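Local coordinates for probable mannosyltransferase KTR4 (Saccharomyces cerevisiae, PDB 5A07), which is a probable mannosyltransferase of the GT-A glycosyltransferase clan, modelled with GDP and a manganese ion, at residues His316-Phe321 / Thr382-Cys387; Tyr256-Asn261 / Ala419-His424; Glu71-Tyr76 / Asp411-Asn416; Asn236-Ile241 / Gly399-Gly404. All blocks are in the same frame, centred on the assembly; numbering follows the deposited sequence.

Contact 1 (His316-Phe321 / Thr382-Cys387); sequences HFWTNF and TPYTNC
Trp318 and Tyr384 carry the closest approach of the two backbones, yet their CA atoms are still 9.9 Å apart, so the gap is bridged by these two side chains, with the Thr382 carbonyl at the rim. Trp318 opens a type I turn that ends at Phe321, just after strand 316-317; Tyr384 begins strand 384-386, one residue after the cis Thr382-Pro383 peptide. The two rings form a T-shaped pair in which Tyr384 presents its edge to the face of the Trp318 six-membered ring, with centroids 5.4 Å apart and planes at 73°. Tyr384 CD2 does the touching, 3.7 Å from Trp318 CH2. With CG of Trp318 anti to the backbone N (chi1 -155°), the indole turns toward residues 382-384, and chi2 (32°) lets the benzo end lead. At the rim of the indole, near its plane, Thr382 O comes within 3.4 Å of Trp318 CH2. The other face of the indole is covered from its own turn: the amide nitrogen ND2 of Asn320 sits over the ring centre, 3.1 Å above the plane. His381, a ligand of the manganese ion, also meets this indole, which places Trp318 in a second shell behind it. The indole is thus fixed on both faces and at its rim: an N-H of Asn320 probably points into the electron-rich face, and the Thr382 carbonyl meets the electron-poor edge.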
# COMPACT_ATOMS: atom_id res chain seq x y z
N HIS B 316 -8.12 0.89 1.94
CA HIS B 316 -6.91 1.12 1.23
C HIS B 316 -5.89 0.02 1.49
O HIS B 316 -5.93 -0.63 2.54
CB HIS B 316 -6.35 2.51 1.58
CG HIS B 316 -6.00 2.68 3.02
ND1 HIS B 316 -6.93 2.96 4.01
CD2 HIS B 316 -4.81 2.56 3.65
CE1 HIS B 316 -6.31 3.03 5.18
NE2 HIS B 316 -5.03 2.80 4.98
N PHE B 317 -4.98 -0.16 0.55
CA PHE B 317 -3.82 -1.04 0.79
C PHE B 317 -2.94 -0.29 1.77
O PHE B 317 -2.73 0.91 1.62
CB PHE B 317 -3.06 -1.31 -0.49
CG PHE B 317 -3.96 -1.77 -1.60
CD1 PHE B 317 -4.60 -3.00 -1.49
CD2 PHE B 317 -4.18 -1.00 -2.73
CE1 PHE B 317 -5.52 -3.42 -2.46
CE2 PHE B 317 -5.04 -1.42 -3.70
CZ PHE B 317 -5.71 -2.62 -3.56
N TRP B 318 -2.38 -1.01 2.74
CA TRP B 318 -1.57 -0.35 3.77
C TRP B 318 -0.14 -0.27 3.34
O TRP B 318 0.67 -1.21 3.55
CB TRP B 318 -1.70 -1.12 5.06
CG TRP B 318 -1.43 -0.23 6.29
CD1 TRP B 318 -1.69 1.09 6.43
CD2 TRP B 318 -0.89 -0.68 7.52
NE1 TRP B 318 -1.35 1.50 7.73
CE2 TRP B 318 -0.86 0.43 8.40
CE3 TRP B 318 -0.39 -1.89 7.96
CZ2 TRP B 318 -0.34 0.33 9.67
CZ3 TRP B 318 0.07 -1.98 9.26
CH2 TRP B 318 0.07 -0.89 10.09
N THR B 319 0.18 0.85 2.75
CA THR B 319 1.37 1.01 1.91
C THR B 319 2.73 0.99 2.62
O THR B 319 3.75 1.05 1.96
CB THR B 319 1.30 2.34 1.10
OG1 THR B 319 1.11 3.41 2.02
CG2 THR B 319 0.12 2.25 0.08
N ASN B 320 2.80 0.90 3.96
CA ASN B 320 4.13 0.75 4.55
C ASN B 320 4.89 -0.42 3.97
O ASN B 320 6.11 -0.45 3.98
CB ASN B 320 4.10 0.78 6.07
CG ASN B 320 3.14 -0.23 6.70
OD1 ASN B 320 3.32 -1.42 6.57
ND2 ASN B 320 2.19 0.26 7.43
N PHE B 321 4.17 -1.45 3.55
CA PHE B 321 4.68 -2.51 2.66
C PHE B 321 3.99 -2.36 1.32
O PHE B 321 2.78 -2.21 1.29
CB PHE B 321 4.31 -3.89 3.21
CG PHE B 321 4.53 -5.05 2.22
CD1 PHE B 321 3.59 -5.31 1.23
CD2 PHE B 321 5.65 -5.77 2.24
CE1 PHE B 321 3.78 -6.36 0.32
CE2 PHE B 321 5.87 -6.78 1.35
CZ PHE B 321 4.95 -7.08 0.37
N THR B 382 3.44 -1.96 13.36
CA THR B 382 2.45 -1.67 14.42
C THR B 382 1.21 -0.91 13.89
O THR B 382 1.36 -0.01 13.12
CB THR B 382 3.08 -0.82 15.63
OG1 THR B 382 2.02 -0.63 16.59
CG2 THR B 382 3.57 0.56 15.22
N PRO B 383 -0.01 -1.29 14.28
CA PRO B 383 -0.43 -2.36 15.20
C PRO B 383 -0.96 -3.64 14.52
O PRO B 383 -1.63 -4.44 15.18
CB PRO B 383 -1.62 -1.72 15.89
CG PRO B 383 -2.27 -0.90 14.85
CD PRO B 383 -1.15 -0.40 13.96
N TYR B 384 -0.62 -3.89 13.27
CA TYR B 384 -1.29 -4.97 12.52
C TYR B 384 -0.31 -5.96 11.96
O TYR B 384 0.84 -5.62 11.59
CB TYR B 384 -2.13 -4.36 11.40
CG TYR B 384 -3.22 -3.38 11.85
CD1 TYR B 384 -4.25 -3.78 12.65
CD2 TYR B 384 -3.20 -2.06 11.46
CE1 TYR B 384 -5.18 -2.89 13.09
CE2 TYR B 384 -4.16 -1.15 11.82
CZ TYR B 384 -5.16 -1.58 12.63
OH TYR B 384 -6.10 -0.74 13.06
N THR B 385 -0.79 -7.19 11.83
CA THR B 385 0.03 -8.29 11.38
C THR B 385 -0.72 -9.16 10.38
O THR B 385 -1.89 -9.49 10.61
CB THR B 385 0.43 -9.19 12.56
OG1 THR B 385 1.20 -8.43 13.50
CG2 THR B 385 1.28 -10.30 12.15
N ASN B 386 -0.04 -9.53 9.28
CA ASN B 386 -0.46 -10.60 8.41
C ASN B 386 0.38 -11.83 8.80
O ASN B 386 1.59 -11.84 8.55
CB ASN B 386 -0.19 -10.24 6.94
CG ASN B 386 -0.54 -11.37 6.01
OD1 ASN B 386 -1.71 -11.87 6.00
ND2 ASN B 386 0.42 -11.78 5.19
N CYS B 387 -0.25 -12.84 9.38
CA CYS B 387 0.46 -14.01 9.90
C CYS B 387 -0.21 -15.29 9.36
O CYS B 387 -1.25 -15.69 9.90
CB CYS B 387 0.44 -14.01 11.42
SG CYS B 387 1.51 -15.37 12.05

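Contact 2 (Tyr256-Asn261 / Ala419-His424); sequences YGFVLN and ATWIRH
Trp421, on helix 418-425, lays one face of its indole against the edge of Phe258 from strand 256-262, and this buried T-shaped pair is the tight part of the contact. The Phe258 ring and the five-membered ring of Trp421 have centroids 5.0 Å apart and planes at 81°. Phe258 CZ leads, 3.7 Å from Trp421 NE1 and toward the rim of the indole. A first torsion that wedges CG of Phe258 between its backbone N and carbonyl carbon (chi1 75°) aims the ring at the helix. Crossing Trp421 at about a right angle, Asn261 brings ND2 3.7 Å from Trp421 CB, with the amide turned 45° from the indole plane; the other end of that amide, OD1, accepts a hydrogen bond from Trp295 NE1. Phe317 and Trp295 add further edge-to-face contacts to Trp421.

On the outer side of the same helix turn things are looser: the exposed Arg423 and the partly exposed His424 play no part in the packing against the strand, and Arg423 instead reaches Asn72 of helix 65-80. The helix is therefore held to the central sheet by aromatic packing, and the buried Asn261 has its oxygen satisfied by Trp295 NE1, which probably helps a polar group sit in this core.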
# COMPACT_ATOMS: atom_id res chain seq x y z
N TYR B 256 0.86 -4.73 -8.58
CA TYR B 256 0.87 -4.24 -7.22
C TYR B 256 0.72 -5.44 -6.28
O TYR B 256 -0.06 -6.37 -6.57
CB TYR B 256 -0.24 -3.25 -6.99
CG TYR B 256 -0.11 -2.47 -5.68
CD1 TYR B 256 0.79 -1.41 -5.58
CD2 TYR B 256 -0.84 -2.78 -4.58
CE1 TYR B 256 0.93 -0.71 -4.40
CE2 TYR B 256 -0.73 -2.04 -3.40
CZ TYR B 256 0.16 -1.00 -3.34
OH TYR B 256 0.29 -0.29 -2.20
N GLY B 257 1.48 -5.41 -5.21
CA GLY B 257 1.40 -6.40 -4.15
C GLY B 257 1.23 -5.77 -2.79
O GLY B 257 1.92 -4.76 -2.46
N PHE B 258 0.33 -6.35 -1.99
CA PHE B 258 0.05 -5.87 -0.67
C PHE B 258 -0.09 -7.05 0.29
O PHE B 258 -0.27 -8.20 -0.11
CB PHE B 258 -1.21 -4.99 -0.66
CG PHE B 258 -2.52 -5.76 -0.77
CD1 PHE B 258 -3.01 -6.14 -1.99
CD2 PHE B 258 -3.24 -6.10 0.35
CE1 PHE B 258 -4.21 -6.85 -2.09
CE2 PHE B 258 -4.43 -6.82 0.25
CZ PHE B 258 -4.88 -7.20 -0.97
N VAL B 259 -0.01 -6.72 1.57
CA VAL B 259 -0.27 -7.67 2.65
C VAL B 259 -1.45 -7.36 3.59
O VAL B 259 -2.07 -8.32 4.16
CB VAL B 259 0.97 -8.00 3.52
CG1 VAL B 259 2.04 -8.74 2.75
CG2 VAL B 259 1.57 -6.76 4.16
N LEU B 260 -1.72 -6.07 3.79
CA LEU B 260 -2.68 -5.63 4.75
C LEU B 260 -3.61 -4.59 4.07
O LEU B 260 -3.16 -3.83 3.22
CB LEU B 260 -1.99 -5.02 6.01
CG LEU B 260 -1.33 -6.10 6.88
CD1 LEU B 260 -0.27 -5.55 7.84
CD2 LEU B 260 -2.40 -6.90 7.62
N ASN B 261 -4.87 -4.54 4.49
CA ASN B 261 -5.92 -3.79 3.77
C ASN B 261 -6.84 -3.23 4.85
O ASN B 261 -7.46 -3.99 5.56
CB ASN B 261 -6.62 -4.84 2.87
CG ASN B 261 -7.54 -4.25 1.85
OD1 ASN B 261 -8.45 -3.44 2.17
ND2 ASN B 261 -7.35 -4.68 0.61
N ALA B 419 -11.71 -8.64 4.40
CA ALA B 419 -12.89 -9.43 4.03
C ALA B 419 -13.58 -8.86 2.82
O ALA B 419 -14.04 -9.61 1.97
CB ALA B 419 -13.88 -9.54 5.20
N THR B 420 -13.65 -7.53 2.72
CA THR B 420 -14.25 -6.88 1.56
C THR B 420 -13.49 -7.17 0.26
O THR B 420 -14.08 -7.52 -0.77
CB THR B 420 -14.42 -5.36 1.79
OG1 THR B 420 -15.30 -5.17 2.88
CG2 THR B 420 -14.94 -4.64 0.53
N TRP B 421 -12.17 -7.12 0.34
CA TRP B 421 -11.33 -7.45 -0.79
C TRP B 421 -11.50 -8.96 -1.19
O TRP B 421 -11.64 -9.27 -2.39
CB TRP B 421 -9.81 -7.18 -0.42
CG TRP B 421 -8.93 -7.38 -1.59
CD1 TRP B 421 -8.25 -8.52 -1.93
CD2 TRP B 421 -8.71 -6.45 -2.64
NE1 TRP B 421 -7.64 -8.35 -3.12
CE2 TRP B 421 -7.92 -7.08 -3.58
CE3 TRP B 421 -9.17 -5.13 -2.89
CZ2 TRP B 421 -7.51 -6.46 -4.74
CZ3 TRP B 421 -8.76 -4.48 -4.07
CH2 TRP B 421 -7.96 -5.16 -4.99
N ILE B 422 -11.52 -9.82 -0.21
CA ILE B 422 -11.73 -11.27 -0.49
C ILE B 422 -13.10 -11.48 -1.14
O ILE B 422 -13.21 -12.18 -2.17
CB ILE B 422 -11.65 -12.14 0.78
CG1 ILE B 422 -10.22 -12.15 1.30
CG2 ILE B 422 -12.10 -13.61 0.50
CD1 ILE B 422 -10.07 -12.68 2.69
N ARG B 423 -14.10 -10.89 -0.56
CA ARG B 423 -15.49 -11.10 -1.04
C ARG B 423 -15.73 -10.56 -2.44
O ARG B 423 -16.41 -11.21 -3.25
CB ARG B 423 -16.44 -10.46 -0.06
CG ARG B 423 -17.94 -10.53 -0.44
CD ARG B 423 -18.80 -9.87 0.62
NE ARG B 423 -18.63 -10.60 1.83
CZ ARG B 423 -18.23 -10.14 3.04
NH1 ARG B 423 -18.04 -8.86 3.24
NH2 ARG B 423 -18.07 -11.02 4.02
N HIS B 424 -15.20 -9.39 -2.75
CA HIS B 424 -15.58 -8.64 -3.95
C HIS B 424 -14.49 -8.46 -5.00
O HIS B 424 -14.79 -8.15 -6.17
CB HIS B 424 -16.05 -7.23 -3.59
CG HIS B 424 -17.30 -7.24 -2.80
ND1 HIS B 424 -18.53 -7.55 -3.35
CD2 HIS B 424 -17.52 -6.97 -1.50
CE1 HIS B 424 -19.45 -7.49 -2.41
NE2 HIS B 424 -18.86 -7.15 -1.28

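Contact 3 (Glu71-Tyr76 / Asp411-Asn416); sequences ENKQLY and DLDNQN
Lys73 of helix 65-80 and Asp413 of the short 3-10 segment are the backbone neighbours, their CA atoms 7.9 Å apart, with a second touching pair, Tyr76 and Asn416, three residues further along each segment. Lys73 NZ donates to Asp413 OD2 at 3.2 Å, a salt bridge on the protein's surface. The lysine chain bends at chi3 (-112°) and chi4 to swing its ammonium round to the acid, which it meets on the anti side of OD2, 30° out of the carboxylate plane. The approach is neither short nor well aligned, and with Lys73 exposed to solvent the bridge is probably of modest strength.

The inner pair is different in kind. Asn416 brings ND2 down over the centre of the Tyr76 ring, 3.4 Å above its plane, and the amide stands nearly upright on the ring with the two planes 81° apart. This is an amino-aromatic arrangement: the nitrogen, not the flat of the amide, faces the pi cloud, and Tyr76 CD1 and CE1 are each 3.5 Å from it. Asn416 OD1 is engaged by the backbone N of Gln418, closing an Asx turn just as helix 418-425 starts, and that bond fixes which end of the amide faces the tyrosine. An outer electrostatic link and a buried ring face offered to an N-H therefore join helix 65-80 to the loop leading into helix 418-425.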
# COMPACT_ATOMS: atom_id res chain seq x y z
N GLU B 71 -19.22 -11.53 10.56
CA GLU B 71 -19.13 -12.39 9.36
C GLU B 71 -17.80 -12.13 8.60
O GLU B 71 -17.22 -13.05 8.07
CB GLU B 71 -20.33 -12.12 8.41
CG GLU B 71 -21.57 -12.83 8.95
CD GLU B 71 -22.88 -12.68 8.09
OE1 GLU B 71 -22.85 -13.10 6.95
OE2 GLU B 71 -23.95 -12.22 8.61
N ASN B 72 -17.36 -10.86 8.59
CA ASN B 72 -16.08 -10.44 7.93
C ASN B 72 -14.90 -11.08 8.69
O ASN B 72 -13.99 -11.57 8.05
CB ASN B 72 -15.96 -8.91 7.86
CG ASN B 72 -16.90 -8.32 6.84
OD1 ASN B 72 -17.48 -9.07 6.07
ND2 ASN B 72 -16.94 -6.99 6.72
N LYS B 73 -14.94 -11.10 10.02
CA LYS B 73 -13.86 -11.77 10.78
C LYS B 73 -13.82 -13.23 10.51
O LYS B 73 -12.78 -13.81 10.48
CB LYS B 73 -14.08 -11.61 12.28
CG LYS B 73 -13.84 -10.24 12.80
CD LYS B 73 -13.61 -10.29 14.33
CE LYS B 73 -14.74 -9.65 15.12
NZ LYS B 73 -14.30 -8.85 16.32
N GLN B 74 -14.98 -13.85 10.36
CA GLN B 74 -15.00 -15.26 10.08
C GLN B 74 -14.42 -15.54 8.71
O GLN B 74 -13.70 -16.54 8.54
CB GLN B 74 -16.43 -15.84 10.16
CG GLN B 74 -16.48 -17.30 9.74
CD GLN B 74 -17.85 -17.95 10.02
OE1 GLN B 74 -18.13 -19.05 9.55
NE2 GLN B 74 -18.68 -17.28 10.75
N LEU B 75 -14.79 -14.75 7.71
CA LEU B 75 -14.23 -14.92 6.35
C LEU B 75 -12.69 -14.72 6.33
O LEU B 75 -11.95 -15.50 5.79
CB LEU B 75 -14.89 -13.97 5.37
CG LEU B 75 -14.32 -14.10 3.95
CD1 LEU B 75 -14.61 -15.49 3.39
CD2 LEU B 75 -14.91 -13.06 3.02
N TYR B 76 -12.25 -13.68 7.01
CA TYR B 76 -10.80 -13.44 7.21
C TYR B 76 -10.12 -14.63 7.83
O TYR B 76 -9.11 -15.08 7.36
CB TYR B 76 -10.60 -12.15 8.01
CG TYR B 76 -9.17 -11.82 8.29
CD1 TYR B 76 -8.38 -11.19 7.35
CD2 TYR B 76 -8.59 -12.14 9.51
CE1 TYR B 76 -7.02 -10.87 7.63
CE2 TYR B 76 -7.28 -11.80 9.80
CZ TYR B 76 -6.50 -11.17 8.86
OH TYR B 76 -5.17 -10.99 9.14
N ASP B 411 -10.65 -3.98 19.64
CA ASP B 411 -11.33 -2.79 19.20
C ASP B 411 -10.93 -2.34 17.81
O ASP B 411 -11.66 -1.63 17.17
CB ASP B 411 -11.10 -1.59 20.10
CG ASP B 411 -11.90 -1.68 21.43
OD1 ASP B 411 -12.58 -2.70 21.68
OD2 ASP B 411 -11.82 -0.73 22.25
N LEU B 412 -9.72 -2.65 17.38
CA LEU B 412 -9.28 -2.27 16.03
C LEU B 412 -9.69 -3.32 14.99
O LEU B 412 -9.35 -3.14 13.80
CB LEU B 412 -7.74 -2.11 16.00
CG LEU B 412 -7.15 -1.09 16.98
CD1 LEU B 412 -5.63 -1.10 16.82
CD2 LEU B 412 -7.76 0.31 16.76
N ASP B 413 -10.39 -4.40 15.37
CA ASP B 413 -10.82 -5.41 14.35
C ASP B 413 -11.65 -4.79 13.26
O ASP B 413 -11.55 -5.21 12.08
CB ASP B 413 -11.58 -6.59 14.94
CG ASP B 413 -10.67 -7.56 15.70
OD1 ASP B 413 -9.49 -7.70 15.30
OD2 ASP B 413 -11.18 -8.22 16.62
N ASN B 414 -12.43 -3.78 13.60
CA ASN B 414 -13.21 -3.11 12.55
C ASN B 414 -12.45 -2.19 11.59
O ASN B 414 -13.05 -1.63 10.66
CB ASN B 414 -14.41 -2.37 13.15
CG ASN B 414 -14.03 -1.12 13.89
OD1 ASN B 414 -12.87 -0.86 14.23
ND2 ASN B 414 -15.04 -0.36 14.21
N GLN B 415 -11.14 -2.04 11.78
CA GLN B 415 -10.29 -1.38 10.82
C GLN B 415 -9.78 -2.31 9.67
O GLN B 415 -9.21 -1.84 8.75
CB GLN B 415 -9.10 -0.71 11.57
CG GLN B 415 -9.54 0.31 12.64
CD GLN B 415 -10.48 1.32 12.11
OE1 GLN B 415 -10.15 2.08 11.24
NE2 GLN B 415 -11.72 1.33 12.63
N ASN B 416 -10.04 -3.59 9.75
CA ASN B 416 -9.65 -4.57 8.72
C ASN B 416 -10.67 -4.52 7.56
O ASN B 416 -11.87 -4.68 7.80
CB ASN B 416 -9.65 -5.95 9.33
CG ASN B 416 -8.88 -6.97 8.49
OD1 ASN B 416 -8.43 -6.69 7.37
ND2 ASN B 416 -8.76 -8.14 9.02

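Contact 4 (Asn236-Ile241 / Gly399-Gly404); sequences NFYCKI and GNCVPG
Cys401 and Tyr238 make the main contact here, and its first component is a CH-pi interaction. Cys401 CB sits almost squarely over the tyrosine face, 3.6 Å from the ring centroid and 14° off the normal. The second is sulfur-aromatic: Cys401 SG lies obliquely, 4.0 Å from the same centroid and 35° off the normal, displaced toward the CG-CD2 side of the ring, where it comes within 3.4 Å of Tyr238 CD2. With chi1 at 64°, SG is tucked between the backbone N and carbonyl carbon of Cys401, and this keeps the sulfur close to the inner end of the tyrosine while CB takes the middle of the face.

Van der Waals packing comes from Asn400, which uses its methylene and its backbone. Asn400 CB lies 3.7 Å from Tyr238 CD1, obliquely at the CD1-CE1 side of the ring and on the same face as Cys401 CB, and Asn400 O is 3.7 Å from Tyr238 CE1.

Covalent links come next. The Cys239-Cys397 disulfide ties residues 236-241 to the chain just before Gly399, while Cys401-Cys387 fastens the loop to the end of strand 384-386; the sulfur beside the tyrosine belongs to the latter.

In the fold, Tyr238 directly follows strand 236-237, an outer strand of the small antiparallel sheet with strands 379-381 and 384-386. Phe237 turns to helix 116-131, packing on Leu126 and Glu129, while Tyr238 meets the long loop that runs from strand 384-386 to helix 418-425.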
# COMPACT_ATOMS: atom_id res chain seq x y z
N ASN B 236 8.61 -6.13 10.71
CA ASN B 236 9.01 -7.52 10.91
C ASN B 236 8.55 -8.39 9.79
O ASN B 236 7.46 -8.16 9.25
CB ASN B 236 8.38 -8.05 12.23
CG ASN B 236 8.84 -7.24 13.44
OD1 ASN B 236 9.96 -7.39 13.90
ND2 ASN B 236 8.03 -6.30 13.84
N PHE B 237 9.39 -9.35 9.42
CA PHE B 237 9.03 -10.38 8.50
C PHE B 237 9.13 -11.69 9.20
O PHE B 237 10.12 -11.97 9.93
CB PHE B 237 9.95 -10.39 7.30
CG PHE B 237 9.81 -9.16 6.42
CD1 PHE B 237 8.81 -9.06 5.47
CD2 PHE B 237 10.61 -8.07 6.64
CE1 PHE B 237 8.64 -7.89 4.74
CE2 PHE B 237 10.46 -6.93 5.91
CZ PHE B 237 9.44 -6.82 4.99
N TYR B 238 8.20 -12.59 8.94
CA TYR B 238 8.13 -13.85 9.72
C TYR B 238 8.32 -15.10 8.93
O TYR B 238 8.57 -16.14 9.58
CB TYR B 238 6.77 -13.98 10.46
CG TYR B 238 6.50 -12.86 11.40
CD1 TYR B 238 7.28 -12.68 12.58
CD2 TYR B 238 5.49 -11.96 11.18
CE1 TYR B 238 7.08 -11.58 13.44
CE2 TYR B 238 5.27 -10.90 12.05
CZ TYR B 238 6.07 -10.74 13.19
OH TYR B 238 5.83 -9.67 13.99
N CYS B 239 8.27 -15.05 7.58
CA CYS B 239 8.20 -16.26 6.82
C CYS B 239 9.13 -16.24 5.65
O CYS B 239 9.23 -15.24 4.93
CB CYS B 239 6.76 -16.48 6.30
SG CYS B 239 5.48 -16.41 7.55
N LYS B 240 9.76 -17.37 5.41
CA LYS B 240 10.69 -17.48 4.31
C LYS B 240 9.98 -17.42 2.95
O LYS B 240 9.01 -18.13 2.71
CB LYS B 240 11.44 -18.79 4.39
CG LYS B 240 12.49 -18.75 5.49
CD LYS B 240 13.56 -19.80 5.32
CE LYS B 240 14.13 -20.18 6.70
NZ LYS B 240 13.36 -21.35 7.16
N ILE B 241 10.58 -16.65 2.07
CA ILE B 241 10.10 -16.48 0.71
C ILE B 241 11.17 -16.99 -0.23
O ILE B 241 12.23 -16.38 -0.35
CB ILE B 241 9.78 -15.03 0.41
CG1 ILE B 241 8.73 -14.54 1.39
CG2 ILE B 241 9.34 -14.84 -1.08
CD1 ILE B 241 7.33 -15.15 1.16
N GLY B 399 7.61 -18.62 13.65
CA GLY B 399 6.90 -18.75 14.89
C GLY B 399 6.79 -17.50 15.74
O GLY B 399 6.24 -17.57 16.83
N ASN B 400 7.28 -16.35 15.28
CA ASN B 400 7.14 -15.08 16.05
C ASN B 400 5.85 -14.33 15.84
O ASN B 400 5.65 -13.25 16.41
CB ASN B 400 8.32 -14.15 15.76
CG ASN B 400 9.65 -14.68 16.35
OD1 ASN B 400 10.71 -14.41 15.83
ND2 ASN B 400 9.56 -15.47 17.36
N CYS B 401 4.93 -14.89 15.06
CA CYS B 401 3.63 -14.31 14.98
C CYS B 401 2.57 -15.42 15.19
O CYS B 401 2.83 -16.55 14.91
CB CYS B 401 3.38 -13.54 13.66
SG CYS B 401 3.41 -14.50 12.12
N VAL B 402 1.43 -15.03 15.72
CA VAL B 402 0.28 -15.92 15.95
C VAL B 402 -0.65 -15.94 14.67
O VAL B 402 -1.17 -14.92 14.29
CB VAL B 402 -0.50 -15.40 17.14
CG1 VAL B 402 -1.79 -16.19 17.34
CG2 VAL B 402 0.42 -15.47 18.36
N PRO B 403 -0.82 -17.10 14.06
CA PRO B 403 -1.52 -17.19 12.77
C PRO B 403 -2.90 -16.65 12.88
O PRO B 403 -3.58 -16.93 13.86
CB PRO B 403 -1.54 -18.68 12.49
CG PRO B 403 -0.28 -19.17 13.11
CD PRO B 403 -0.12 -18.37 14.40
N GLY B 404 -3.23 -15.73 11.97
CA GLY B 404 -4.52 -15.15 11.87
C GLY B 404 -4.81 -14.03 12.83
O GLY B 404 -5.86 -13.41 12.77

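In the fold
Contacts 1 and 2 share the central sheet, where strands 316-317 and 256-262 are neighbours: Trp318 N bonds to Leu260 O at 3.0 Å, and Phe317 packs on both Phe258 and Trp421. Contact 2 meets contact 3 through Arg423 NH1, 2.9 Å from Asn72 OD1. The Cys387-Cys401 disulfide ties contact 1 to contact 4, and Tyr384 OH packs on Gln415 CB of the contact 3 loop at 3.4 Å. Contact 1 comes near the ligands, with the Trp318 side chain about 6 Å from GDP and that of Thr382 about 7 Å from manganese; Tyr238 of contact 4 is about 14 Å from the metal. Helix 418-425 thus packs on both the sheet and helix 65-80.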